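PDB 3H14: aminotransferase, classes I and II from Silicibacter pomeroyi DSS-3, which probably catalyses the pyridoxal 5'-phosphate-dependent transfer of an amino group from L-aspartate to 2-oxoglutarate, giving oxaloacetate and L-glutamate. Local coordinates for residues H204-E209 with S229-M234; R292-E297 with D367-L372; G312-Y317 with S360-T365; D325-F330 with P344-D349. All blocks are in the same frame, centred on the assembly; numbering follows the deposited sequence.

Interaction 1 (H204-E209 with S229-M234); sequences HGIEYE and SKYFSM
Gly205 lies against the ring of Tyr231, its CA 4.2 Å from the ring centroid and well off-centre, in a CH-pi contact. Glycine suits this place twice over: without a side chain its backbone can come close to an aromatic ring, and its phi of 103° is one that other residue types seldom adopt. Tyr231 reaches across because CG is anti to the backbone N (chi1 177°), and Gly205 O then sits obliquely 3.6 Å from Tyr231 CD1. Ile206 supplies the apolar part, with CD1 4.0 Å from Lys230 CB and CG1 4.0 Å from Tyr231 CB. A water bridges the backbones, donating to His204 O (2.8 Å) and accepting from Tyr231 N (2.9 Å).

In the second shell Glu207 folds back, so that OE2 accepts from Gly205 N at 2.8 Å in a nearly straight bond (171°) that steadies the glycine. A type I turn from Lys230 to Ser233 presents Tyr231. The sequence here fits the class I aminotransferase signature, consistent with Lys230 being the cofactor-binding lysine of the family; its NZ bonds to Gly39 O.

The two loops follow strands 196-200 and 223-227, parallel neighbours in the seven-stranded sheet, and helix 278-302 borders them, bonding Tyr231 OH through Gln282 and touching Phe232 through Leu281.

Interaction 2 (R292-E297 with D367-L372); sequences RKLMLE and DIEEGL
Leu294 points into the groove between Ile368, Glu369 and Leu372, and Met295, modelled as selenomethionine, reaches the same helix one residue further round. The two segments run nearly parallel, their axes 12° apart in direction and 10.1 Å apart at closest approach, a spacing that medium-sized apolar side chains can fill.

Leu294 lies obliquely across its partners. Its CD2 is 4.1 Å from Ile368 CG2, and the same methyl comes to 3.4 Å from Glu369 CG, a short approach of doubtful weight. Nearer the backbone, Leu294 CB is 4.0 Å from Leu372 CD1, which also lies 3.7 Å from Leu294 O. Both side-chain torsions of Leu294 are off the staggered positions (chi1 -116°), so the detail of its methyls is less certain. Glu369 suits the exposed margin of the contact because its aliphatic CG does the touching and its extended chain carries the carboxylate onward from there.

Met295 meets Ile368 at about a right angle. Its flexible, unbranched chain, bent at chi2 and chi3, brings the selenium to two residues one helical turn apart, and methyls of Ile368 and Leu372 meet it: SE is 4.1 Å from Ile368 CG2 and 3.9 Å from Leu372 CD2.

The contact joins helix 278-302 to the C-terminal helix 365-381. Met295 and Arg292 also touch Tyr361, in the loop between strand 356-360 and the latter helix, and Leu372 continues the apolar seam to Leu299.

Interaction 3 (G312-Y317 with S360-T365); sequences GAFYVY and SYARAT
Phe314 and Tyr361 meet through both backbone and side chain. The hydrogen bond is Tyr361 N to Phe314 O, 2.9 Å and close to straight at 166°. The same oxygen receives a CA-H...O contact from Ser360 CA at 3.3 Å. Next to it Tyr315 and Ser360 form an antiparallel, non-hydrogen-bonded pair, where strand 315-319 meets the end of strand 356-360.

Two CH-pi contacts follow. Ala362 CB stands almost straight above the Phe314 ring, 3.7 Å from its centroid; the small methyl of alanine can approach the ring this closely. Phe314 CB in turn lies over a face of the Tyr361 ring, 4.0 Å from that centroid. A chi1 of 55°, the crowded position, lays the Tyr361 ring across the Phe314 backbone, with Phe314 C over one face.

Apolar contact is completed by Val316, whose CG2 approaches the edge of the Tyr361 ring, 4.0 Å from CE1. At the polar tip, a water bridges Tyr361 OH (2.7 Å) to Gly312 O and Tyr315 O, with more acceptors in reach than protons.

The chemistry implies aromatic packing with a polar end: the tyrosine's ring serves the core, while its hydroxyl bonds that water and, weakly, Tyr208 OH.

Interaction 4 (D325-F330 with P344-D349); sequences DDSRAF and PGLDFD
Pro344 packs against the first turn of helix 327-338 and ends the second strand of a beta-alpha-beta crossover: strand 315-319, helix 327-338 and strand 340-344 follow one another, the two strands parallel with strand 356-360 between them. Its compact, apolar ring has no N-H to satisfy, which suits a strand end pressed against a helix start: Pro344 CG lies 3.8 Å from Arg328 CA, and its CB 3.7 Å from Ser327 OG.

At Gly345 the chain turns away with helical backbone angles. Its N is 3.8 Å from Ser327 OG, and its O takes two bonds, from Phe348 N at 2.9 Å and Asp349 N at 3.1 Å, which hold the turn together. In one of its two conformers Leu346 brings CD1 near Ser327 OG and the backbone of Arg328, but because the side chain is split this whole placement is doubtful. Asp347 is turned to other partners, its carboxylate oxygens accepting from the backbone N of Ile15 and Val16.

Across from them Ser327 is short enough to let the proline ring come close, and its OG bonds to Gly353 O. Arg328 extends past the contact to a salt bridge with Asp18. Asp326 occupies the N-cap, where its OD1 accepts a weak bond from Arg328 N at 3.1 Å.

In the fold
Interactions 1, 2 and 3 form a connected group, whereas interaction 4 stands apart from 1 and 2 and touches only 3, through Tyr317 OH and Asp349 CB. Centres of 2 and 3 are about 9 Å apart, those of 1 and 3 about 11 Å, and those of 1 and 4 about 26 Å. Interaction 1 comes first along the chain, on loops of the seven-stranded sheet. The others follow: 292-297 and 367-372 enclose interaction 3, which in turn encloses interaction 4, all around the four-stranded sheet. Glu209 bridges to Arg292, and Ile206 O bonds Ala313 N, so the loops near the probable cofactor lysine are tied to helix 278-302 and the loop leading into strand 315-319.

Interaction 1 (H204-E209 with S229-M234)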
# COMPACT_ATOMS: atom_id res chain seq x y z
N HIS A 204 -2.06 -7.13 -3.35
CA HIS A 204 -2.53 -8.43 -3.89
C HIS A 204 -1.85 -9.62 -3.20
O HIS A 204 -0.67 -9.61 -2.97
CB HIS A 204 -2.32 -8.52 -5.40
CG HIS A 204 -3.30 -7.69 -6.18
ND1 HIS A 204 -3.71 -8.01 -7.46
CD2 HIS A 204 -3.98 -6.57 -5.84
CE1 HIS A 204 -4.57 -7.10 -7.88
NE2 HIS A 204 -4.75 -6.22 -6.92
N GLY A 205 -2.64 -10.66 -2.93
CA GLY A 205 -2.21 -11.78 -2.11
C GLY A 205 -2.79 -11.72 -0.70
O GLY A 205 -3.15 -12.75 -0.13
N ILE A 206 -2.87 -10.51 -0.13
CA ILE A 206 -3.44 -10.29 1.20
C ILE A 206 -4.94 -9.98 1.10
O ILE A 206 -5.41 -8.81 1.12
CB ILE A 206 -2.68 -9.20 2.00
CG1 ILE A 206 -1.20 -9.59 2.12
CG2 ILE A 206 -3.29 -9.08 3.43
CD1 ILE A 206 -0.32 -8.55 2.79
N GLU A 207 -5.68 -11.07 0.96
CA GLU A 207 -7.08 -11.02 0.56
C GLU A 207 -7.84 -12.03 1.39
O GLU A 207 -7.30 -13.06 1.75
CB GLU A 207 -7.18 -11.38 -0.90
CG GLU A 207 -6.44 -10.46 -1.84
CD GLU A 207 -6.32 -11.07 -3.21
OE1 GLU A 207 -7.31 -11.73 -3.63
OE2 GLU A 207 -5.24 -10.93 -3.84
N TYR A 208 -9.09 -11.72 1.69
CA TYR A 208 -9.89 -12.47 2.66
C TYR A 208 -11.01 -13.20 1.91
O TYR A 208 -10.78 -14.31 1.43
CB TYR A 208 -10.37 -11.54 3.78
CG TYR A 208 -9.16 -10.95 4.47
CD1 TYR A 208 -8.81 -9.62 4.30
CD2 TYR A 208 -8.30 -11.75 5.19
CE1 TYR A 208 -7.66 -9.10 4.85
CE2 TYR A 208 -7.16 -11.25 5.76
CZ TYR A 208 -6.84 -9.91 5.61
OH TYR A 208 -5.70 -9.41 6.17
N GLU A 209 -12.16 -12.56 1.71
CA GLU A 209 -13.22 -13.18 0.89
C GLU A 209 -13.35 -12.58 -0.52
O GLU A 209 -13.63 -13.30 -1.45
CB GLU A 209 -14.56 -13.23 1.64
CG GLU A 209 -14.83 -12.07 2.52
CD GLU A 209 -14.37 -12.25 3.96
OE1 GLU A 209 -13.73 -13.28 4.31
OE2 GLU A 209 -14.69 -11.33 4.74
N SER A 229 7.06 -6.55 -0.92
CA SER A 229 7.14 -6.03 0.43
C SER A 229 6.00 -6.48 1.36
O SER A 229 6.15 -6.37 2.58
CB SER A 229 7.20 -4.50 0.41
OG SER A 229 6.04 -3.96 -0.22
N LYS A 230 4.88 -6.97 0.79
CA LYS A 230 3.66 -7.23 1.55
C LYS A 230 3.30 -8.72 1.65
O LYS A 230 3.72 -9.37 2.60
CB LYS A 230 2.48 -6.40 1.00
CG LYS A 230 2.78 -4.92 0.83
CD LYS A 230 3.09 -4.17 2.15
CE LYS A 230 3.35 -2.70 1.81
NZ LYS A 230 3.96 -1.85 2.86
N TYR A 231 2.53 -9.28 0.73
CA TYR A 231 2.25 -10.72 0.74
C TYR A 231 3.55 -11.52 0.74
O TYR A 231 3.68 -12.54 1.41
CB TYR A 231 1.45 -11.13 -0.47
CG TYR A 231 1.23 -12.61 -0.52
CD1 TYR A 231 0.34 -13.24 0.39
CD2 TYR A 231 1.93 -13.40 -1.40
CE1 TYR A 231 0.15 -14.63 0.37
CE2 TYR A 231 1.72 -14.77 -1.45
CZ TYR A 231 0.84 -15.38 -0.56
OH TYR A 231 0.69 -16.74 -0.63
N PHE A 232 4.53 -11.06 -0.03
CA PHE A 232 5.81 -11.82 -0.10
C PHE A 232 6.76 -11.54 1.04
O PHE A 232 7.79 -12.19 1.14
CB PHE A 232 6.46 -11.65 -1.46
CG PHE A 232 5.62 -12.21 -2.54
CD1 PHE A 232 5.58 -13.59 -2.74
CD2 PHE A 232 4.84 -11.38 -3.32
CE1 PHE A 232 4.77 -14.14 -3.72
CE2 PHE A 232 4.06 -11.91 -4.32
CZ PHE A 232 4.02 -13.32 -4.51
N SER A 233 6.39 -10.57 1.90
CA SER A 233 7.03 -10.35 3.20
C SER A 233 8.51 -9.98 3.10
O SER A 233 9.27 -10.34 3.99
CB SER A 233 6.85 -11.58 4.09
OG SER A 233 7.07 -11.27 5.47
N MSE A 234 8.89 -9.23 2.07
CA MSE A 234 10.26 -8.78 1.91
C MSE A 234 10.40 -7.26 1.98
O MSE A 234 11.14 -6.64 1.21
CB MSE A 234 10.84 -9.32 0.59
CG MSE A 234 10.91 -10.78 0.59
SE MSE A 234 11.57 -11.50 -1.07
CE MSE A 234 13.29 -10.61 -1.07
O HOH W 1 1.32 -8.24 -1.64

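Interaction 2 (R292-E297 with D367-L372)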
# COMPACT_ATOMS: atom_id res chain seq x y z
N ARG A 292 -7.93 -10.16 11.77
CA ARG A 292 -9.04 -9.39 11.15
C ARG A 292 -10.34 -9.75 11.85
O ARG A 292 -11.12 -8.86 12.23
CB ARG A 292 -9.11 -9.74 9.66
CG ARG A 292 -10.20 -9.02 8.87
CD ARG A 292 -9.99 -9.18 7.41
NE ARG A 292 -11.10 -8.68 6.64
CZ ARG A 292 -12.15 -9.40 6.26
NH1 ARG A 292 -12.27 -10.68 6.61
NH2 ARG A 292 -13.10 -8.82 5.53
N LYS A 293 -10.53 -11.05 12.04
CA LYS A 293 -11.68 -11.59 12.77
C LYS A 293 -11.77 -10.92 14.15
O LYS A 293 -12.81 -10.43 14.53
CB LYS A 293 -11.57 -13.13 12.84
CG LYS A 293 -12.87 -13.96 13.22
CD LYS A 293 -12.60 -15.44 13.11
CE LYS A 293 -13.80 -16.34 13.46
NZ LYS A 293 -14.48 -16.90 12.23
N LEU A 294 -10.66 -10.89 14.89
CA LEU A 294 -10.55 -10.16 16.16
C LEU A 294 -10.83 -8.67 16.08
O LEU A 294 -11.55 -8.11 16.95
CB LEU A 294 -9.13 -10.33 16.71
CG LEU A 294 -8.81 -11.04 18.03
CD1 LEU A 294 -9.82 -12.15 18.43
CD2 LEU A 294 -7.40 -11.57 17.94
N MSE A 295 -10.26 -7.99 15.10
CA MSE A 295 -10.54 -6.55 14.92
C MSE A 295 -12.04 -6.27 14.70
O MSE A 295 -12.62 -5.35 15.30
CB MSE A 295 -9.74 -5.98 13.74
CG MSE A 295 -8.21 -6.02 13.90
SE MSE A 295 -7.52 -4.97 15.30
CE MSE A 295 -7.33 -3.22 14.35
N LEU A 296 -12.64 -7.06 13.83
CA LEU A 296 -14.06 -6.89 13.44
C LEU A 296 -15.01 -7.12 14.62
O LEU A 296 -15.96 -6.34 14.80
CB LEU A 296 -14.40 -7.79 12.26
CG LEU A 296 -13.85 -7.19 10.97
CD1 LEU A 296 -13.82 -8.18 9.87
CD2 LEU A 296 -14.66 -5.94 10.56
N GLU A 297 -14.72 -8.13 15.44
CA GLU A 297 -15.45 -8.35 16.69
C GLU A 297 -15.21 -7.29 17.78
O GLU A 297 -16.16 -6.80 18.41
CB GLU A 297 -15.17 -9.76 17.26
N ASP A 367 -0.17 -10.29 19.91
CA ASP A 367 -0.00 -8.82 19.97
C ASP A 367 -1.36 -8.09 19.72
O ASP A 367 -1.65 -7.10 20.35
CB ASP A 367 0.97 -8.34 18.89
CG ASP A 367 2.42 -8.62 19.23
OD1 ASP A 367 2.66 -9.62 19.92
OD2 ASP A 367 3.29 -7.84 18.78
N ILE A 368 -2.12 -8.56 18.74
CA ILE A 368 -3.44 -7.98 18.42
C ILE A 368 -4.40 -8.19 19.59
O ILE A 368 -5.05 -7.26 20.05
CB ILE A 368 -4.01 -8.56 17.09
CG1 ILE A 368 -3.14 -8.14 15.89
CG2 ILE A 368 -5.46 -8.17 16.87
CD1 ILE A 368 -2.41 -6.81 16.00
N GLU A 369 -4.45 -9.42 20.11
CA GLU A 369 -5.25 -9.69 21.31
C GLU A 369 -4.87 -8.72 22.41
O GLU A 369 -5.73 -8.10 23.01
CB GLU A 369 -5.07 -11.13 21.77
CG GLU A 369 -5.75 -12.14 20.87
CD GLU A 369 -5.55 -13.62 21.28
OE1 GLU A 369 -4.51 -13.96 21.91
OE2 GLU A 369 -6.44 -14.46 20.91
N GLU A 370 -3.57 -8.60 22.69
CA GLU A 370 -3.08 -7.65 23.67
C GLU A 370 -3.44 -6.19 23.36
O GLU A 370 -3.83 -5.42 24.27
CB GLU A 370 -1.56 -7.80 23.83
CG GLU A 370 -0.91 -6.90 24.88
CD GLU A 370 -1.31 -7.24 26.31
OE1 GLU A 370 -1.54 -8.44 26.61
OE2 GLU A 370 -1.40 -6.31 27.13
N GLY A 371 -3.31 -5.80 22.10
CA GLY A 371 -3.67 -4.45 21.71
C GLY A 371 -5.13 -4.12 21.97
O GLY A 371 -5.47 -3.04 22.45
N LEU A 372 -6.00 -5.05 21.62
CA LEU A 372 -7.43 -4.88 21.80
C LEU A 372 -7.82 -4.81 23.27
O LEU A 372 -8.67 -4.01 23.63
CB LEU A 372 -8.20 -5.95 21.06
CG LEU A 372 -8.04 -5.84 19.55
CD1 LEU A 372 -8.58 -7.06 18.89
CD2 LEU A 372 -8.75 -4.60 19.00

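Interaction 3 (G312-Y317 with S360-T365)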
# COMPACT_ATOMS: atom_id res chain seq x y z
N GLY A 312 -9.29 -6.17 2.18
CA GLY A 312 -7.97 -6.74 1.91
C GLY A 312 -6.90 -5.95 2.63
O GLY A 312 -7.20 -5.06 3.45
N ALA A 313 -5.63 -6.27 2.40
CA ALA A 313 -4.53 -5.71 3.21
C ALA A 313 -4.71 -6.01 4.71
O ALA A 313 -5.42 -6.96 5.07
CB ALA A 313 -4.39 -4.19 2.99
N PHE A 314 -4.08 -5.23 5.58
CA PHE A 314 -4.15 -5.47 7.03
C PHE A 314 -4.35 -4.18 7.83
O PHE A 314 -3.65 -3.90 8.81
CB PHE A 314 -2.92 -6.23 7.53
CG PHE A 314 -1.61 -5.78 6.90
CD1 PHE A 314 -1.20 -4.48 6.97
CD2 PHE A 314 -0.76 -6.70 6.29
CE1 PHE A 314 0.01 -4.08 6.42
CE2 PHE A 314 0.45 -6.31 5.73
CZ PHE A 314 0.82 -5.01 5.78
N TYR A 315 -5.31 -3.39 7.38
CA TYR A 315 -5.65 -2.11 7.95
C TYR A 315 -7.12 -2.03 8.30
O TYR A 315 -7.98 -2.63 7.62
CB TYR A 315 -5.36 -0.99 6.95
CG TYR A 315 -3.93 -0.94 6.47
CD1 TYR A 315 -2.91 -0.79 7.38
CD2 TYR A 315 -3.61 -1.04 5.11
CE1 TYR A 315 -1.58 -0.77 6.97
CE2 TYR A 315 -2.29 -1.01 4.69
CZ TYR A 315 -1.29 -0.86 5.63
OH TYR A 315 0.04 -0.82 5.28
N VAL A 316 -7.41 -1.24 9.33
CA VAL A 316 -8.78 -0.79 9.60
C VAL A 316 -8.74 0.72 9.70
O VAL A 316 -7.96 1.26 10.46
CB VAL A 316 -9.37 -1.38 10.93
CG1 VAL A 316 -10.78 -0.84 11.15
CG2 VAL A 316 -9.38 -2.87 10.90
N TYR A 317 -9.60 1.40 8.91
CA TYR A 317 -9.68 2.82 8.84
C TYR A 317 -10.99 3.25 9.50
O TYR A 317 -12.08 2.83 9.03
CB TYR A 317 -9.71 3.25 7.38
CG TYR A 317 -9.55 4.71 7.18
CD1 TYR A 317 -8.38 5.34 7.55
CD2 TYR A 317 -10.53 5.47 6.54
CE1 TYR A 317 -8.21 6.64 7.36
CE2 TYR A 317 -10.36 6.80 6.33
CZ TYR A 317 -9.19 7.39 6.74
OH TYR A 317 -8.95 8.72 6.55
N SER A 360 -3.25 -0.94 12.08
CA SER A 360 -2.63 -2.02 11.33
C SER A 360 -2.72 -3.28 12.18
O SER A 360 -2.51 -3.22 13.36
CB SER A 360 -1.16 -1.70 10.99
OG SER A 360 -0.56 -2.87 10.40
N TYR A 361 -3.06 -4.40 11.58
CA TYR A 361 -3.09 -5.67 12.30
C TYR A 361 -2.07 -6.67 11.73
O TYR A 361 -2.28 -7.87 11.76
CB TYR A 361 -4.52 -6.23 12.39
CG TYR A 361 -5.31 -6.42 11.12
CD1 TYR A 361 -6.24 -5.47 10.68
CD2 TYR A 361 -5.17 -7.57 10.36
CE1 TYR A 361 -6.95 -5.66 9.50
CE2 TYR A 361 -5.88 -7.76 9.21
CZ TYR A 361 -6.80 -6.81 8.79
OH TYR A 361 -7.48 -7.04 7.62
N ALA A 362 -0.93 -6.15 11.28
CA ALA A 362 0.10 -6.96 10.62
C ALA A 362 0.99 -7.74 11.61
O ALA A 362 1.76 -8.59 11.18
CB ALA A 362 0.96 -6.07 9.74
N ARG A 363 0.82 -7.53 12.91
CA ARG A 363 1.58 -8.27 13.94
C ARG A 363 0.99 -9.63 14.35
O ARG A 363 -0.07 -10.03 13.86
CB ARG A 363 1.75 -7.36 15.15
CG ARG A 363 2.60 -6.08 14.92
CD ARG A 363 4.06 -6.42 14.80
NE ARG A 363 4.94 -5.31 14.41
CZ ARG A 363 5.93 -4.83 15.15
NH1 ARG A 363 6.19 -5.32 16.36
NH2 ARG A 363 6.67 -3.82 14.70
N ALA A 364 1.70 -10.36 15.22
CA ALA A 364 1.25 -11.67 15.70
C ALA A 364 -0.13 -11.57 16.36
O ALA A 364 -0.48 -10.53 16.91
CB ALA A 364 2.27 -12.23 16.74
N THR A 365 -0.89 -12.66 16.34
CA THR A 365 -2.24 -12.64 16.90
C THR A 365 -2.23 -12.29 18.38
O THR A 365 -3.08 -11.55 18.87
CB THR A 365 -2.95 -13.96 16.61
OG1 THR A 365 -3.00 -14.13 15.19
CG2 THR A 365 -4.34 -14.01 17.22
O HOH W 2 -7.76 -4.94 6.02

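Interaction 4 (D325-F330 with P344-D349)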
# COMPACT_ATOMS: atom_id res chain seq x y z
N ASP A 325 -11.57 15.54 18.27
CA ASP A 325 -11.51 16.58 17.27
C ASP A 325 -10.18 16.57 16.55
O ASP A 325 -10.01 17.27 15.58
CB ASP A 325 -11.77 17.98 17.88
CG ASP A 325 -11.00 18.22 19.19
OD1 ASP A 325 -10.14 17.39 19.60
OD2 ASP A 325 -11.31 19.26 19.84
N ASP A 326 -9.23 15.77 17.02
CA ASP A 326 -7.87 15.84 16.51
C ASP A 326 -7.21 14.48 16.67
O ASP A 326 -6.68 14.15 17.74
CB ASP A 326 -7.11 16.92 17.27
CG ASP A 326 -5.67 17.04 16.85
OD1 ASP A 326 -5.25 16.38 15.86
OD2 ASP A 326 -4.95 17.81 17.52
N SER A 327 -7.24 13.70 15.60
CA SER A 327 -6.71 12.33 15.63
C SER A 327 -5.22 12.26 15.96
O SER A 327 -4.74 11.20 16.40
CB SER A 327 -6.96 11.67 14.29
OG SER A 327 -6.31 12.42 13.30
N ARG A 328 -4.50 13.35 15.72
CA ARG A 328 -3.09 13.41 16.07
C ARG A 328 -2.93 13.42 17.59
O ARG A 328 -2.17 12.64 18.15
CB ARG A 328 -2.47 14.67 15.47
CG ARG A 328 -0.98 14.75 15.60
CD ARG A 328 -0.48 15.99 14.89
NE ARG A 328 0.97 15.99 14.73
CZ ARG A 328 1.64 16.88 14.00
NH1 ARG A 328 1.02 17.86 13.38
NH2 ARG A 328 2.95 16.79 13.91
N ALA A 329 -3.67 14.29 18.25
CA ALA A 329 -3.68 14.31 19.71
C ALA A 329 -4.23 13.01 20.28
O ALA A 329 -3.77 12.52 21.31
CB ALA A 329 -4.49 15.56 20.25
N PHE A 330 -5.27 12.46 19.65
CA PHE A 330 -5.88 11.24 20.10
C PHE A 330 -4.92 10.06 19.98
O PHE A 330 -4.88 9.21 20.88
CB PHE A 330 -7.17 10.98 19.29
CG PHE A 330 -8.04 9.85 19.79
CD1 PHE A 330 -8.23 9.62 21.13
CD2 PHE A 330 -8.72 9.04 18.88
CE1 PHE A 330 -9.04 8.58 21.56
CE2 PHE A 330 -9.54 8.02 19.32
CZ PHE A 330 -9.70 7.80 20.67
N PRO A 344 -2.59 8.53 13.02
CA PRO A 344 -3.63 9.48 12.69
C PRO A 344 -3.94 9.49 11.19
O PRO A 344 -3.05 9.23 10.37
CB PRO A 344 -3.03 10.82 13.09
CG PRO A 344 -1.90 10.53 13.95
CD PRO A 344 -1.42 9.18 13.64
N GLY A 345 -5.18 9.82 10.83
CA GLY A 345 -5.61 9.85 9.46
C GLY A 345 -5.06 10.96 8.59
O GLY A 345 -5.15 10.86 7.36
N LEU A 346 -4.47 12.01 9.20
CA LEU A 346 -4.04 13.19 8.44
C LEU A 346 -3.07 12.89 7.27
O LEU A 346 -3.18 13.52 6.22
CB LEU A 346 -3.43 14.24 9.36
CG LEU A 346 -4.42 14.91 10.31
CD1 LEU A 346 -4.38 14.21 11.69
CD2 LEU A 346 -4.12 16.39 10.44
N ASP A 347 -2.16 11.92 7.44
CA ASP A 347 -1.23 11.53 6.35
C ASP A 347 -1.95 11.01 5.12
O ASP A 347 -1.43 11.13 4.00
CB ASP A 347 -0.25 10.43 6.79
CG ASP A 347 0.88 10.93 7.70
OD1 ASP A 347 1.35 12.11 7.54
OD2 ASP A 347 1.32 10.11 8.57
N PHE A 348 -3.12 10.38 5.31
CA PHE A 348 -3.86 9.77 4.22
C PHE A 348 -4.85 10.73 3.59
O PHE A 348 -5.14 10.63 2.37
CB PHE A 348 -4.59 8.50 4.68
CG PHE A 348 -3.72 7.61 5.51
CD1 PHE A 348 -2.70 6.87 4.91
CD2 PHE A 348 -3.83 7.61 6.92
CE1 PHE A 348 -1.86 6.08 5.67
CE2 PHE A 348 -2.96 6.82 7.70
CZ PHE A 348 -1.98 6.06 7.06
N ASP A 349 -5.38 11.64 4.40
CA ASP A 349 -6.46 12.54 3.97
C ASP A 349 -6.28 13.84 4.72
O ASP A 349 -6.74 13.99 5.86
CB ASP A 349 -7.83 11.89 4.20
CG ASP A 349 -8.98 12.72 3.63
OD1 ASP A 349 -8.81 13.93 3.45
OD2 ASP A 349 -10.06 12.14 3.39